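Local coordinates for cellulose-binding protein (Saccharophagus degradans, PDB 2YHG), which is associated with carbohydrate metabolism and as a whole probably binds polysaccharide, its nucleoside hydrolase-related part possibly acting as a glycoside hydrolase, at residues 81-86 / 229-233. Numbering follows the deposited sequence.
Sequences RILNAY and ALGAV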
loop_
_atom_site.group_PDB
_atom_site.type_symbol
_atom_site.label_atom_id
_atom_site.label_comp_id
_atom_site.label_asym_id
_atom_site.label_seq_id
_atom_site.Cartn_x
_atom_site.Cartn_y
_atom_site.Cartn_z
ATOM N N ARG A 81 14.445 -5.962 16.580
ATOM C CA ARG A 81 15.524 -6.620 15.864
ATOM C C ARG A 81 15.626 -6.112 14.427
ATOM O O ARG A 81 16.712 -5.835 13.906
ATOM C CB ARG A 81 15.276 -8.136 15.911
ATOM C CG ARG A 81 16.300 -9.001 15.222
ATOM C CD ARG A 81 16.260 -10.426 15.763
ATOM N NE ARG A 81 17.055 -11.311 14.942
ATOM C CZ ARG A 81 16.649 -11.792 13.784
ATOM N NH1 ARG A 81 15.421 -11.538 13.345
ATOM N NH2 ARG A 81 17.482 -12.537 13.070
ATOM N N ILE A 82 14.489 -5.964 13.766
ATOM C CA ILE A 82 14.457 -5.489 12.405
ATOM C C ILE A 82 14.889 -4.009 12.347
ATOM O O ILE A 82 15.639 -3.643 11.440
ATOM C CB ILE A 82 13.084 -5.741 11.770
ATOM C CG1 ILE A 82 12.861 -7.244 11.558
ATOM C CG2 ILE A 82 12.941 -4.968 10.470
ATOM C CD1 ILE A 82 11.455 -7.659 11.309
ATOM N N LEU A 83 14.454 -3.187 13.287
ATOM C CA LEU A 83 14.877 -1.791 13.327
ATOM C C LEU A 83 16.353 -1.633 13.651
ATOM O O LEU A 83 16.985 -0.704 13.151
ATOM C CB LEU A 83 14.012 -0.987 14.280
ATOM C CG LEU A 83 12.563 -0.750 13.845
ATOM C CD1 LEU A 83 11.861 0.135 14.864
ATOM C CD2 LEU A 83 12.487 -0.135 12.467
ATOM N N ASN A 84 16.941 -2.569 14.396
ATOM C CA ASN A 84 18.394 -2.526 14.606
ATOM C C ASN A 84 19.106 -2.750 13.284
ATOM O O ASN A 84 20.075 -2.061 12.961
ATOM C CB ASN A 84 18.790 -3.576 15.642
ATOM C CG ASN A 84 20.241 -3.568 15.946
ATOM O OD1 ASN A 84 20.804 -2.551 16.349
ATOM N ND2 ASN A 84 20.889 -4.689 15.691
ATOM N N ALA A 85 18.628 -3.692 12.477
ATOM C CA ALA A 85 19.165 -3.902 11.131
ATOM C C ALA A 85 18.964 -2.671 10.257
ATOM O O ALA A 85 19.870 -2.262 9.515
ATOM C CB ALA A 85 18.542 -5.132 10.473
ATOM N N TYR A 86 17.788 -2.052 10.342
ATOM C CA TYR A 86 17.550 -0.830 9.584
ATOM C C TYR A 86 18.570 0.250 9.937
ATOM O O TYR A 86 19.079 0.931 9.039
ATOM C CB TYR A 86 16.136 -0.311 9.801
ATOM C CG TYR A 86 15.848 0.976 9.063
ATOM C CD1 TYR A 86 15.478 0.966 7.735
ATOM C CD2 TYR A 86 15.923 2.205 9.712
ATOM C CE1 TYR A 86 15.167 2.151 7.064
ATOM C CE2 TYR A 86 15.651 3.406 9.040
ATOM C CZ TYR A 86 15.245 3.356 7.726
ATOM O OH TYR A 86 14.883 4.495 7.064
ATOM N N ALA A 229 22.567 -6.421 6.558
ATOM C CA ALA A 229 21.893 -6.583 7.834
ATOM C C ALA A 229 20.382 -6.791 7.661
ATOM O O ALA A 229 19.776 -7.576 8.400
ATOM C CB ALA A 229 22.154 -5.392 8.751
ATOM N N LEU A 230 19.758 -6.021 6.762
ATOM C CA LEU A 230 18.322 -6.196 6.547
ATOM C C LEU A 230 18.023 -7.529 5.898
ATOM O O LEU A 230 17.028 -8.185 6.219
ATOM C CB LEU A 230 17.734 -5.014 5.770
ATOM C CG LEU A 230 17.420 -3.776 6.599
ATOM C CD1 LEU A 230 17.156 -2.585 5.669
ATOM C CD2 LEU A 230 16.269 -3.992 7.560
ATOM N N GLY A 231 18.884 -7.977 4.995
ATOM C CA GLY A 231 18.675 -9.295 4.441
ATOM C C GLY A 231 18.757 -10.395 5.487
ATOM O O GLY A 231 18.012 -11.371 5.437
ATOM N N ALA A 232 19.622 -10.205 6.479
ATOM C CA ALA A 232 19.834 -11.196 7.516
ATOM C C ALA A 232 18.625 -11.306 8.470
ATOM O O ALA A 232 18.510 -12.279 9.212
ATOM C CB ALA A 232 21.106 -10.880 8.287
ATOM N N VAL A 233 17.753 -10.301 8.500
ATOM C CA VAL A 233 16.527 -10.383 9.300
ATOM C C VAL A 233 15.270 -10.617 8.441
ATOM O O VAL A 233 14.146 -10.519 8.945
ATOM C CB VAL A 233 16.358 -9.144 10.222
ATOM C CG1 VAL A 233 17.495 -9.051 11.224
ATOM C CG2 VAL A 233 16.220 -7.874 9.428
HETATM O O HOH W 1 13.236 -10.918 11.546
#
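Val233 CG1 lies over one face of the Arg81 guanidinium, 3.8 Å from CZ and displaced from the centre of the group, while a water sits in plane at the group's edge; this holds for one of two modelled positions of the arginine. The contact packs helix 77-93 of the nucleoside hydrolase-like domain, a domain built round a parallel sheet, against the short helix 228-232 and Val233; helix 228-232 runs beside a bound magnesium ion, about 4 Å from the Ala232 side chain. The Arg81 side chain leaves its helix with CG anti to the backbone N (chi1 -180°) and stays extended to NE, which carries the guanidinium across to Val233; the two side chains run past each other in opposite directions. On its other branch, Val233 CG2 fits between Ile82 and Ala85, 4.0 Å from Ile82 CG1 and 3.7 Å from Ala85 CB. The small Ala85 and Ala229 let the backbones approach to 5.0 Å between their CA atoms, and Ala85 CB rests 3.4 Å from Ala229 O. Farther along, Leu230 CD2 reaches the helix backbone, 3.7 Å from Tyr86 N, and also touches Ala85 CB; Leu230 CD1 approaches the Tyr86 ring obliquely. Ile82 and Leu230 also pack on helix 42-52, against Leu47 and Val52 respectively, and the Tyr86 hydroxyl is hydrogen-bonded to Pro101 O. At the more exposed margin the water donates to Val233 O at 2.8 Å and accepts a weak bond from Arg81 NH1.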